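Side-chain contacts in ABC transporter, substrate binding protein (Aeropyrum pernix, PDB 3EAF), which probably binds a small solute outside the cell and delivers it to an ABC transporter in the membrane: residues Val11-Pro16 and Gly23-Ala28; Arg55-Asn60 and Thr85-Lys90; Asn231-Asp236 and Val290-Val295; Thr271-Ala276 and Val281-Ile286; Arg69-Arg72 and Gly76-Ala79. All blocks are in the same frame, centred on the assembly; numbering follows the deposited sequence.

Interaction 1: residues Val11-Pro16 and Gly23-Ala28; sequences VDETGP and GYSLGA
Glu13 and Ser25 meet through a single hydrogen bond, in which Ser25 OG donates to Glu13 OE2 at 2.8 Å. Two torsions bring the partners together. The serine hydroxyl stands anti to its own backbone N (chi1 -177°), which carries it off the helix toward the loop, while the glutamate chain runs extended beyond CG and spans the gap with its last atoms. The hydroxyl reaches OE2 on the anti side of the carboxylate, 34° out of its plane. The same oxygen also takes part in a salt bridge with Lys54.

Val11, at the end of strand 3-11, supplies the apolar half of the contact. Its CG1 lies 3.7 Å from Ser25 CB and also approaches the edge of the Tyr24 ring, 4.2 Å from Tyr24 CD2. The tyrosine OH bonds to Asn296. Within the loop, Asp12 OD1 accepts from Gly15 N at 2.6 Å through its syn lone pair, an Asx motif that shapes the turn between strand 3-11 and helix 18-38. The Glu13 carboxylate is likely to stay ionised beside Lys54; its hydrogen bond ties the loop to helix 18-38, and its salt bridge ties it to strand 47-56.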
# COMPACT_ATOMS: atom_id res chain seq x y z
N VAL A 11 -0.54 4.29 -13.04
CA VAL A 11 0.11 5.07 -11.99
C VAL A 11 -0.48 6.46 -11.82
O VAL A 11 -1.13 6.99 -12.72
CB VAL A 11 1.65 5.17 -12.21
CG1 VAL A 11 2.31 3.80 -12.08
CG2 VAL A 11 2.00 5.82 -13.56
N ASP A 12 -0.26 7.05 -10.65
CA ASP A 12 -0.57 8.46 -10.44
C ASP A 12 0.74 9.24 -10.29
O ASP A 12 1.34 9.25 -9.22
CB ASP A 12 -1.47 8.66 -9.21
CG ASP A 12 -1.84 10.11 -8.99
OD1 ASP A 12 -1.46 10.96 -9.82
OD2 ASP A 12 -2.52 10.41 -7.98
N GLU A 13 1.16 9.89 -11.37
CA GLU A 13 2.39 10.67 -11.36
C GLU A 13 2.17 12.17 -11.24
O GLU A 13 3.11 12.92 -10.95
CB GLU A 13 3.20 10.37 -12.63
CG GLU A 13 3.79 8.97 -12.66
CD GLU A 13 4.62 8.72 -13.91
OE1 GLU A 13 4.33 9.34 -14.96
OE2 GLU A 13 5.57 7.91 -13.83
N THR A 14 0.94 12.62 -11.45
CA THR A 14 0.66 14.06 -11.54
C THR A 14 -0.56 14.50 -10.73
O THR A 14 -0.81 15.70 -10.61
CB THR A 14 0.46 14.49 -13.02
OG1 THR A 14 -0.50 13.63 -13.65
CG2 THR A 14 1.79 14.46 -13.78
N GLY A 15 -1.31 13.54 -10.20
CA GLY A 15 -2.54 13.83 -9.45
C GLY A 15 -2.39 13.96 -7.94
O GLY A 15 -1.28 14.12 -7.43
N PRO A 16 -3.52 13.87 -7.21
CA PRO A 16 -3.54 14.16 -5.77
C PRO A 16 -2.85 13.10 -4.89
O PRO A 16 -2.64 13.35 -3.70
CB PRO A 16 -5.04 14.21 -5.46
CG PRO A 16 -5.65 13.30 -6.46
CD PRO A 16 -4.85 13.51 -7.72
N GLY A 23 7.08 7.77 -6.70
CA GLY A 23 8.03 6.76 -6.22
C GLY A 23 7.59 5.35 -6.59
O GLY A 23 8.39 4.55 -7.06
N TYR A 24 6.31 5.06 -6.39
CA TYR A 24 5.76 3.76 -6.77
C TYR A 24 6.00 3.47 -8.26
O TYR A 24 6.40 2.36 -8.63
CB TYR A 24 4.26 3.74 -6.47
CG TYR A 24 3.51 2.50 -6.89
CD1 TYR A 24 3.34 1.43 -6.01
CD2 TYR A 24 2.92 2.41 -8.16
CE1 TYR A 24 2.62 0.30 -6.38
CE2 TYR A 24 2.20 1.27 -8.53
CZ TYR A 24 2.05 0.23 -7.64
OH TYR A 24 1.34 -0.90 -8.00
N SER A 25 5.74 4.47 -9.11
CA SER A 25 5.95 4.32 -10.56
C SER A 25 7.41 4.03 -10.90
O SER A 25 7.70 3.15 -11.70
CB SER A 25 5.48 5.55 -11.33
OG SER A 25 5.65 5.33 -12.71
N LEU A 26 8.32 4.79 -10.28
CA LEU A 26 9.75 4.57 -10.44
C LEU A 26 10.15 3.15 -10.04
O LEU A 26 10.92 2.50 -10.75
CB LEU A 26 10.56 5.61 -9.65
CG LEU A 26 12.08 5.44 -9.57
CD1 LEU A 26 12.76 5.35 -10.96
CD2 LEU A 26 12.71 6.57 -8.75
N GLY A 27 9.64 2.68 -8.90
CA GLY A 27 9.96 1.33 -8.43
C GLY A 27 9.43 0.23 -9.34
O GLY A 27 10.10 -0.77 -9.55
N ALA A 28 8.22 0.42 -9.86
CA ALA A 28 7.63 -0.55 -10.78
C ALA A 28 8.42 -0.64 -12.08
O ALA A 28 8.66 -1.74 -12.59
CB ALA A 28 6.16 -0.20 -11.06

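Interaction 2: residues Arg55-Asn60 and Thr85-Lys90; sequences RDYAYN and TADTEK. With GOL (glycerol), chain B.
Tyr57 and Asp87 join the loop after strand 47-56 to the N-terminal turn of helix 85-98, within the periplasmic-binding-protein fold. A type I' turn from Tyr57 to Asn60 places Tyr57 and Tyr59 so that Tyr59 N lies over the centre of the Tyr57 ring, 3.6 Å above its plane.

The direct polar link is Tyr57 OH donating to Asp87 OD1 at 2.6 Å. The side chains come from opposite directions, with ring and carboxylate planes 69° apart, and the hydroxyl arrives on the syn side of OD1, somewhat out of the carboxylate plane. Asp87 CG sits between its backbone N and carbonyl carbon (chi1 50°), a position that turns the carboxylate toward the tyrosine.

Water provides the second kind of link. One molecule bonds to both Tyr59 OH and Ala86 N; another donates to Asp87 OD1 and to Tyr59 O, so that OD1 receives two donors.

Glycerol, probably from the crystallisation liquor, makes the third. Its O2 lies in the plane of the Tyr59 ring, at the edge, 2.7 Å from Tyr59 OH, and accepts from Thr85 N at 2.9 Å with an N-H...O angle of 161°.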
# COMPACT_ATOMS: atom_id res chain seq x y z
N ARG A 55 0.79 4.15 -17.95
CA ARG A 55 -0.22 5.20 -18.12
C ARG A 55 -0.43 5.97 -16.82
O ARG A 55 -0.81 5.39 -15.81
CB ARG A 55 -1.55 4.58 -18.58
CG ARG A 55 -1.53 3.96 -19.97
CD ARG A 55 -1.43 5.03 -21.05
NE ARG A 55 -1.44 4.47 -22.39
CZ ARG A 55 -0.36 4.22 -23.11
NH1 ARG A 55 0.85 4.49 -22.62
NH2 ARG A 55 -0.48 3.71 -24.33
N ASP A 56 -0.15 7.27 -16.85
CA ASP A 56 -0.43 8.16 -15.72
C ASP A 56 -1.89 8.62 -15.78
O ASP A 56 -2.26 9.43 -16.63
CB ASP A 56 0.53 9.35 -15.69
CG ASP A 56 0.13 10.43 -14.69
OD1 ASP A 56 -0.50 10.13 -13.65
OD2 ASP A 56 0.46 11.61 -14.95
N TYR A 57 -2.71 8.09 -14.88
CA TYR A 57 -4.14 8.42 -14.88
C TYR A 57 -4.51 9.51 -13.87
O TYR A 57 -5.68 9.92 -13.79
CB TYR A 57 -4.99 7.16 -14.70
CG TYR A 57 -5.22 6.70 -13.27
CD1 TYR A 57 -6.51 6.71 -12.72
CD2 TYR A 57 -4.17 6.24 -12.48
CE1 TYR A 57 -6.74 6.28 -11.42
CE2 TYR A 57 -4.38 5.80 -11.18
CZ TYR A 57 -5.67 5.82 -10.65
OH TYR A 57 -5.90 5.39 -9.36
N ALA A 58 -3.51 9.96 -13.10
CA ALA A 58 -3.66 11.06 -12.14
C ALA A 58 -4.81 10.89 -11.13
O ALA A 58 -5.44 11.88 -10.72
CB ALA A 58 -3.77 12.42 -12.89
N TYR A 59 -5.08 9.65 -10.74
CA TYR A 59 -6.13 9.29 -9.76
C TYR A 59 -7.55 9.56 -10.26
O TYR A 59 -8.51 9.48 -9.50
CB TYR A 59 -5.89 9.99 -8.41
CG TYR A 59 -6.27 9.18 -7.20
CD1 TYR A 59 -5.60 8.00 -6.88
CD2 TYR A 59 -7.29 9.61 -6.34
CE1 TYR A 59 -5.94 7.26 -5.75
CE2 TYR A 59 -7.63 8.88 -5.21
CZ TYR A 59 -6.95 7.70 -4.92
OH TYR A 59 -7.30 6.99 -3.80
N ASN A 60 -7.66 9.89 -11.55
CA ASN A 60 -8.94 10.20 -12.19
C ASN A 60 -9.67 8.90 -12.57
O ASN A 60 -9.16 8.11 -13.38
CB ASN A 60 -8.67 11.07 -13.43
CG ASN A 60 -9.94 11.52 -14.14
OD1 ASN A 60 -10.92 10.77 -14.24
ND2 ASN A 60 -9.91 12.73 -14.68
N THR A 85 -7.67 2.86 -4.83
CA THR A 85 -8.75 2.03 -4.26
C THR A 85 -10.06 2.12 -5.05
O THR A 85 -10.64 1.08 -5.39
CB THR A 85 -9.00 2.35 -2.76
OG1 THR A 85 -7.91 1.85 -1.98
CG2 THR A 85 -10.30 1.70 -2.26
N ALA A 86 -10.51 3.34 -5.33
CA ALA A 86 -11.76 3.56 -6.05
C ALA A 86 -11.78 2.83 -7.40
O ALA A 86 -12.67 2.03 -7.65
CB ALA A 86 -12.06 5.06 -6.24
N ASP A 87 -10.78 3.10 -8.24
CA ASP A 87 -10.74 2.46 -9.56
C ASP A 87 -10.49 0.94 -9.52
O ASP A 87 -11.12 0.20 -10.27
CB ASP A 87 -9.80 3.17 -10.55
CG ASP A 87 -8.42 3.45 -9.98
OD1 ASP A 87 -8.27 4.40 -9.18
OD2 ASP A 87 -7.48 2.74 -10.37
N THR A 88 -9.59 0.49 -8.63
CA THR A 88 -9.31 -0.94 -8.49
C THR A 88 -10.57 -1.70 -8.08
O THR A 88 -10.84 -2.79 -8.61
CB THR A 88 -8.14 -1.24 -7.52
OG1 THR A 88 -7.02 -0.40 -7.81
CG2 THR A 88 -7.70 -2.70 -7.63
N GLU A 89 -11.33 -1.13 -7.13
CA GLU A 89 -12.62 -1.69 -6.69
C GLU A 89 -13.66 -1.72 -7.80
O GLU A 89 -14.34 -2.74 -8.01
CB GLU A 89 -13.16 -0.93 -5.47
CG GLU A 89 -12.59 -1.39 -4.12
CD GLU A 89 -13.17 -0.65 -2.92
OE1 GLU A 89 -14.17 0.08 -3.10
OE2 GLU A 89 -12.63 -0.81 -1.80
N LYS A 90 -13.79 -0.59 -8.49
CA LYS A 90 -14.73 -0.45 -9.61
C LYS A 90 -14.47 -1.49 -10.69
O LYS A 90 -15.41 -2.07 -11.25
CB LYS A 90 -14.65 0.97 -10.19
CG LYS A 90 -15.51 1.23 -11.44
CD LYS A 90 -16.99 1.43 -11.11
CE LYS A 90 -17.77 1.98 -12.31
NZ LYS A 90 -17.69 3.48 -12.44
C1 GOL B . -3.49 5.37 -3.19
O1 GOL B . -2.63 4.24 -3.23
C2 GOL B . -4.81 4.95 -2.56
O2 GOL B . -5.87 4.75 -3.47
C3 GOL B . -4.58 3.64 -1.87
O3 GOL B . -5.70 2.83 -2.08
O HOH W 1 -9.90 5.98 -3.71
O HOH W 2 -9.99 6.66 -9.12

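Interaction 3: residues Asn231-Asp236 and Val290-Val295; sequences NVWGFD and VVQGFV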
# COMPACT_ATOMS: atom_id res chain seq x y z
N ASN A 231 -1.80 5.51 8.13
CA ASN A 231 -1.73 4.42 7.19
C ASN A 231 -0.41 4.46 6.42
O ASN A 231 0.30 5.47 6.45
CB ASN A 231 -2.92 4.46 6.25
CG ASN A 231 -2.82 5.56 5.23
OD1 ASN A 231 -2.55 5.30 4.07
ND2 ASN A 231 -3.07 6.81 5.65
N VAL A 232 -0.11 3.36 5.73
CA VAL A 232 1.16 3.19 4.99
C VAL A 232 1.50 4.33 4.01
O VAL A 232 2.67 4.71 3.88
CB VAL A 232 1.24 1.78 4.30
CG1 VAL A 232 0.07 1.55 3.33
CG2 VAL A 232 2.60 1.59 3.59
N TRP A 233 0.49 4.88 3.33
CA TRP A 233 0.71 5.95 2.34
C TRP A 233 0.84 7.34 2.96
O TRP A 233 1.02 8.32 2.24
CB TRP A 233 -0.39 5.94 1.26
CG TRP A 233 -0.51 4.63 0.51
CD1 TRP A 233 -1.49 3.70 0.64
CD2 TRP A 233 0.40 4.12 -0.48
NE1 TRP A 233 -1.27 2.64 -0.21
CE2 TRP A 233 -0.12 2.87 -0.91
CE3 TRP A 233 1.58 4.59 -1.07
CZ2 TRP A 233 0.52 2.09 -1.88
CZ3 TRP A 233 2.21 3.82 -2.04
CH2 TRP A 233 1.68 2.58 -2.43
N GLY A 234 0.76 7.43 4.29
CA GLY A 234 0.73 8.72 4.99
C GLY A 234 2.02 9.11 5.69
O GLY A 234 2.12 10.18 6.29
N PHE A 235 3.02 8.23 5.59
CA PHE A 235 4.25 8.33 6.36
C PHE A 235 5.38 7.64 5.61
O PHE A 235 5.20 6.51 5.13
CB PHE A 235 4.06 7.65 7.72
CG PHE A 235 5.16 7.91 8.72
CD1 PHE A 235 5.04 8.95 9.64
CD2 PHE A 235 6.30 7.09 8.78
CE1 PHE A 235 6.04 9.18 10.59
CE2 PHE A 235 7.30 7.32 9.72
CZ PHE A 235 7.16 8.37 10.63
N ASP A 236 6.51 8.32 5.46
CA ASP A 236 7.73 7.72 4.91
C ASP A 236 8.95 8.56 5.29
O ASP A 236 8.89 9.36 6.24
CB ASP A 236 7.64 7.46 3.38
CG ASP A 236 7.43 8.74 2.55
OD1 ASP A 236 8.17 9.73 2.74
OD2 ASP A 236 6.52 8.74 1.67
N VAL A 290 9.34 3.51 -3.72
CA VAL A 290 10.04 2.71 -4.72
C VAL A 290 9.93 1.21 -4.40
O VAL A 290 9.64 0.41 -5.29
CB VAL A 290 11.53 3.15 -4.85
CG1 VAL A 290 12.29 2.28 -5.86
CG2 VAL A 290 11.61 4.63 -5.26
N VAL A 291 10.11 0.85 -3.13
CA VAL A 291 9.93 -0.54 -2.71
C VAL A 291 8.51 -1.04 -3.03
O VAL A 291 8.34 -2.13 -3.56
CB VAL A 291 10.24 -0.73 -1.20
CG1 VAL A 291 9.97 -2.17 -0.77
CG2 VAL A 291 11.68 -0.34 -0.89
N GLN A 292 7.51 -0.22 -2.74
CA GLN A 292 6.10 -0.61 -2.92
C GLN A 292 5.77 -0.92 -4.37
O GLN A 292 5.02 -1.86 -4.65
CB GLN A 292 5.16 0.46 -2.35
CG GLN A 292 5.24 0.55 -0.83
CD GLN A 292 4.29 1.55 -0.22
OE1 GLN A 292 4.67 2.68 0.04
NE2 GLN A 292 3.06 1.14 0.02
N GLY A 293 6.35 -0.13 -5.28
CA GLY A 293 6.22 -0.38 -6.72
C GLY A 293 6.97 -1.62 -7.17
O GLY A 293 6.44 -2.45 -7.90
N PHE A 294 8.22 -1.74 -6.71
CA PHE A 294 9.09 -2.86 -7.06
C PHE A 294 8.47 -4.21 -6.67
O PHE A 294 8.45 -5.14 -7.47
CB PHE A 294 10.46 -2.68 -6.40
CG PHE A 294 11.56 -3.51 -7.02
CD1 PHE A 294 12.38 -2.97 -8.01
CD2 PHE A 294 11.79 -4.82 -6.60
CE1 PHE A 294 13.41 -3.74 -8.58
CE2 PHE A 294 12.81 -5.59 -7.16
CZ PHE A 294 13.61 -5.05 -8.15
N VAL A 295 7.96 -4.29 -5.44
CA VAL A 295 7.41 -5.56 -4.93
C VAL A 295 6.13 -6.01 -5.64
O VAL A 295 5.87 -7.21 -5.70
CB VAL A 295 7.20 -5.57 -3.39
CG1 VAL A 295 8.55 -5.44 -2.67
CG2 VAL A 295 6.18 -4.51 -2.93
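Trp233 and Gln292 meet with the glutamine amide turned nearly parallel to the indole, the planes 21° apart, and its NE2 end over one face. The side chains slide past each other in opposite directions. Gln292 NE2 sits 3.1 Å above the Trp233 ring plane, displaced toward the rim, and comes within 3.2 Å of Trp233 CH2. OE1 lies beyond the rim, 3.4 Å from Trp233 CZ3. An extended chain beyond CG (chi2 -178°) gives the glutamine this reach, and chi3 of -96° turns the amide toward the ring. Val232 CG2 adds an apolar neighbour, 3.6 Å from Gln292 NE2.

The contact joins the loop after strand 227-230, of the seven-stranded sheet, to helix 288-304, which packs on helix 18-38. A bound glycerol close to Trp233 may mark a pocket. Trp83 packs edge-to-face with Trp233. With an alanine here, the NE2 end of Gln292 would probably lose its cover and Trp83 one of its aromatic partners. OE1 and NE2 each have a hydrogen-bond partner, Arg289 and Tyr107, so the NE2 end can make van der Waals contact with the ring face without costing the amide these polar bonds.

Interaction 4: residues Thr271-Ala276 and Val281-Ile286; sequences TIFEAA and VSEDQI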
# COMPACT_ATOMS: atom_id res chain seq x y z
N THR A 271 18.46 -6.09 -3.94
CA THR A 271 17.99 -6.34 -5.31
C THR A 271 17.55 -5.02 -5.97
O THR A 271 17.88 -4.76 -7.13
CB THR A 271 16.85 -7.38 -5.30
OG1 THR A 271 17.36 -8.66 -4.88
CG2 THR A 271 16.22 -7.53 -6.68
N ILE A 272 16.81 -4.20 -5.22
CA ILE A 272 16.38 -2.88 -5.70
C ILE A 272 17.59 -1.96 -5.95
O ILE A 272 17.65 -1.28 -6.97
CB ILE A 272 15.33 -2.22 -4.75
CG1 ILE A 272 14.09 -3.13 -4.64
CG2 ILE A 272 14.95 -0.82 -5.25
CD1 ILE A 272 13.03 -2.70 -3.61
N PHE A 273 18.54 -1.95 -5.02
CA PHE A 273 19.76 -1.16 -5.18
C PHE A 273 20.57 -1.54 -6.42
O PHE A 273 21.14 -0.67 -7.08
CB PHE A 273 20.65 -1.23 -3.92
CG PHE A 273 20.18 -0.34 -2.81
CD1 PHE A 273 19.93 1.01 -3.06
CD2 PHE A 273 20.00 -0.83 -1.53
CE1 PHE A 273 19.50 1.85 -2.04
CE2 PHE A 273 19.57 0.01 -0.50
CZ PHE A 273 19.32 1.35 -0.76
N GLU A 274 20.59 -2.83 -6.75
CA GLU A 274 21.25 -3.28 -7.98
C GLU A 274 20.48 -2.80 -9.21
O GLU A 274 21.09 -2.33 -10.18
CB GLU A 274 21.43 -4.81 -8.01
CG GLU A 274 22.44 -5.26 -9.08
CD GLU A 274 22.38 -6.74 -9.43
OE1 GLU A 274 21.54 -7.47 -8.86
OE2 GLU A 274 23.17 -7.17 -10.30
N ALA A 275 19.15 -2.90 -9.16
CA ALA A 275 18.29 -2.41 -10.23
C ALA A 275 18.56 -0.93 -10.50
O ALA A 275 18.72 -0.52 -11.66
CB ALA A 275 16.82 -2.64 -9.91
N ALA A 276 18.65 -0.15 -9.43
CA ALA A 276 18.99 1.27 -9.50
C ALA A 276 20.35 1.52 -10.17
O ALA A 276 20.45 2.37 -11.07
CB ALA A 276 18.96 1.88 -8.11
N VAL A 281 19.94 5.13 -11.69
CA VAL A 281 19.16 5.79 -10.65
C VAL A 281 20.01 5.92 -9.38
O VAL A 281 20.54 4.93 -8.87
CB VAL A 281 17.84 5.02 -10.33
CG1 VAL A 281 17.15 5.58 -9.10
CG2 VAL A 281 16.90 5.05 -11.53
N SER A 282 20.13 7.15 -8.89
CA SER A 282 20.91 7.44 -7.69
C SER A 282 20.36 6.70 -6.46
O SER A 282 19.14 6.59 -6.28
CB SER A 282 20.93 8.95 -7.45
OG SER A 282 21.36 9.26 -6.15
N GLU A 283 21.27 6.20 -5.63
CA GLU A 283 20.93 5.43 -4.42
C GLU A 283 19.96 6.18 -3.50
O GLU A 283 19.04 5.56 -2.94
CB GLU A 283 22.21 5.03 -3.66
CG GLU A 283 21.98 4.42 -2.27
CD GLU A 283 23.27 3.96 -1.56
OE1 GLU A 283 24.38 4.35 -1.99
OE2 GLU A 283 23.15 3.21 -0.57
N ASP A 284 20.15 7.49 -3.35
CA ASP A 284 19.29 8.30 -2.49
C ASP A 284 17.85 8.50 -3.00
O ASP A 284 17.02 9.11 -2.32
CB ASP A 284 19.96 9.65 -2.16
CG ASP A 284 20.05 10.60 -3.36
OD1 ASP A 284 19.61 10.26 -4.48
OD2 ASP A 284 20.59 11.71 -3.17
N GLN A 285 17.56 7.99 -4.20
CA GLN A 285 16.21 8.03 -4.74
C GLN A 285 15.43 6.76 -4.40
O GLN A 285 14.25 6.65 -4.72
CB GLN A 285 16.24 8.24 -6.26
CG GLN A 285 16.82 9.58 -6.68
CD GLN A 285 16.55 9.92 -8.14
OE1 GLN A 285 16.18 9.06 -8.94
NE2 GLN A 285 16.75 11.19 -8.50
N ILE A 286 16.09 5.82 -3.73
CA ILE A 286 15.45 4.56 -3.36
C ILE A 286 14.84 4.71 -1.97
O ILE A 286 15.55 4.91 -0.99
CB ILE A 286 16.45 3.37 -3.43
CG1 ILE A 286 17.09 3.28 -4.82
CG2 ILE A 286 15.78 2.05 -3.01
CD1 ILE A 286 16.10 3.04 -5.97
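Ile286 is the bump of this contact, pushing its branched side chain against Ile272, Phe273 and Ala276 on one side of helix 267-278. Each part of it has its own neighbour. CG2 meets Ile272 CG2 at 3.7 Å, CB lies equally near Phe273 CE1, and CD1 rests on Ala276 CB at 3.8 Å. With chi1 of -56° and chi2 of -61° the chain bends back on itself, which brings CD1 down to the small alanine while CG2 stays with the isoleucine. The short methyl of Ala276 thus forms the floor of a hollow walled by the two larger residues.

Glu283 CG touches the rim of the Phe273 ring, 3.6 Å from Phe273 CE1, with OE2 more distant above one face, so the aliphatic stem of the glutamate does most of the touching. At the helix end Val281 CB faces Ala276 CB at 4.0 Å, and Val281 N donates to Ala276 O at 2.9 Å with an angle of 164°.

Leu30 of helix 18-38 and Pro260 also touch Ile286. Here a connecting loop with a short 3-10 turn folds back on the helix it has just left, a short connection between two consecutive helices, 267-278 and 288-304.

Interaction 5: residues Arg69-Arg72 and Gly76-Ala79; sequences REFR and GVIA
Val77 N donates to Phe71 O at 3.1 Å and nearly straight, the N-H...O angle being 170°, although the donor stands well above the carbonyl plane. A second, weak bond runs from Gly76 N to Arg72 O, bent to 121°. Gly76 CA approaches the same Arg72 oxygen at 3.1 Å in a CA-H...O contact. Arg72 CB points away from the loop, and the guanidinium pairs with Asp98.

Together these bonds end helix 61-74, which widens to a pi-type turn at 70-72, before the chain enters strand 79-82. One bond lies within the span of the other, at a helix end where Gly76, the first residue to leave helical geometry, takes a left-handed conformation with phi at 48°.

Packing lies alongside the polar links. Val77 CG2 lies 3.7 Å from Phe71 CB, and Val77 CG1 is 3.4 Å from Phe71 O; both methyls pack against Phe71 CB and its carbonyl oxygen. Replacing Val77 with glycine would probably leave Phe71 CB without its apolar neighbour while the backbone bond to Phe71 O could persist. The phenylalanine side chain continues away from the loop to Ile53 and Arg55 of strand 47-56.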
# COMPACT_ATOMS: atom_id res chain seq x y z
N ARG A 69 -9.63 -0.21 -20.62
CA ARG A 69 -10.13 -0.66 -21.91
C ARG A 69 -9.01 -0.69 -22.95
O ARG A 69 -8.92 -1.64 -23.71
CB ARG A 69 -11.34 0.17 -22.37
CG ARG A 69 -12.60 -0.06 -21.51
CD ARG A 69 -13.87 0.57 -22.10
NE ARG A 69 -13.76 2.02 -22.24
CZ ARG A 69 -14.11 2.90 -21.30
NH1 ARG A 69 -14.59 2.49 -20.12
NH2 ARG A 69 -13.97 4.20 -21.53
N GLU A 70 -8.13 0.32 -22.94
CA GLU A 70 -6.94 0.34 -23.80
C GLU A 70 -6.00 -0.84 -23.52
O GLU A 70 -5.57 -1.52 -24.45
CB GLU A 70 -6.18 1.67 -23.65
CG GLU A 70 -4.91 1.74 -24.52
CD GLU A 70 -4.17 3.07 -24.43
OE1 GLU A 70 -4.16 3.71 -23.36
OE2 GLU A 70 -3.57 3.47 -25.45
N PHE A 71 -5.67 -1.07 -22.25
CA PHE A 71 -4.84 -2.22 -21.86
C PHE A 71 -5.43 -3.52 -22.41
O PHE A 71 -4.70 -4.32 -23.02
CB PHE A 71 -4.72 -2.33 -20.33
CG PHE A 71 -3.83 -1.29 -19.69
CD1 PHE A 71 -2.81 -0.67 -20.39
CD2 PHE A 71 -4.00 -0.98 -18.34
CE1 PHE A 71 -1.99 0.28 -19.77
CE2 PHE A 71 -3.19 -0.04 -17.71
CZ PHE A 71 -2.18 0.59 -18.43
N ARG A 72 -6.73 -3.73 -22.21
CA ARG A 72 -7.39 -4.98 -22.61
C ARG A 72 -7.58 -5.09 -24.12
O ARG A 72 -7.23 -6.11 -24.72
CB ARG A 72 -8.75 -5.11 -21.92
CG ARG A 72 -9.52 -6.39 -22.28
CD ARG A 72 -10.97 -6.33 -21.82
NE ARG A 72 -11.73 -5.31 -22.53
CZ ARG A 72 -12.81 -4.70 -22.05
NH1 ARG A 72 -13.30 -5.00 -20.85
NH2 ARG A 72 -13.41 -3.78 -22.79
N GLY A 76 -4.22 -6.30 -25.22
CA GLY A 76 -4.55 -7.61 -24.68
C GLY A 76 -3.66 -8.01 -23.50
O GLY A 76 -3.10 -9.12 -23.49
N VAL A 77 -3.51 -7.13 -22.52
CA VAL A 77 -2.67 -7.43 -21.35
C VAL A 77 -3.21 -8.64 -20.60
O VAL A 77 -4.41 -8.92 -20.65
CB VAL A 77 -2.55 -6.22 -20.37
CG1 VAL A 77 -1.95 -5.00 -21.09
CG2 VAL A 77 -3.89 -5.87 -19.72
N ILE A 78 -2.32 -9.38 -19.93
CA ILE A 78 -2.75 -10.52 -19.09
C ILE A 78 -2.61 -10.18 -17.61
O ILE A 78 -2.98 -10.98 -16.75
CB ILE A 78 -1.97 -11.84 -19.41
CG1 ILE A 78 -0.45 -11.65 -19.29
CG2 ILE A 78 -2.34 -12.37 -20.80
CD1 ILE A 78 0.32 -12.95 -19.21
N ALA A 79 -2.07 -9.00 -17.34
CA ALA A 79 -1.89 -8.52 -15.97
C ALA A 79 -1.78 -7.00 -15.96
O ALA A 79 -1.34 -6.40 -16.94
CB ALA A 79 -0.65 -9.16 -15.33

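Along the chain interaction 1 comes first, then interaction 2 with interaction 5 within its span, then interaction 3 with interaction 4 within its span. Interactions 1, 2 and 5 gather round the six-stranded sheet, at strands 3-11, 47-56 and 79-82. The centres of interactions 1 and 2 are about 12 Å apart, and the two touch through Asp56; the salt bridge of Arg55 with Glu70 joins interaction 2 to interaction 5. Interaction 3 brings in the seven-stranded sheet through strand 227-230, and its helix 288-304 packs on helix 18-38 of interaction 1. Interactions 4 and 5 have centres about 29 Å apart. The set thus runs from one sheet region to the other, as expected of a two-lobed binding protein.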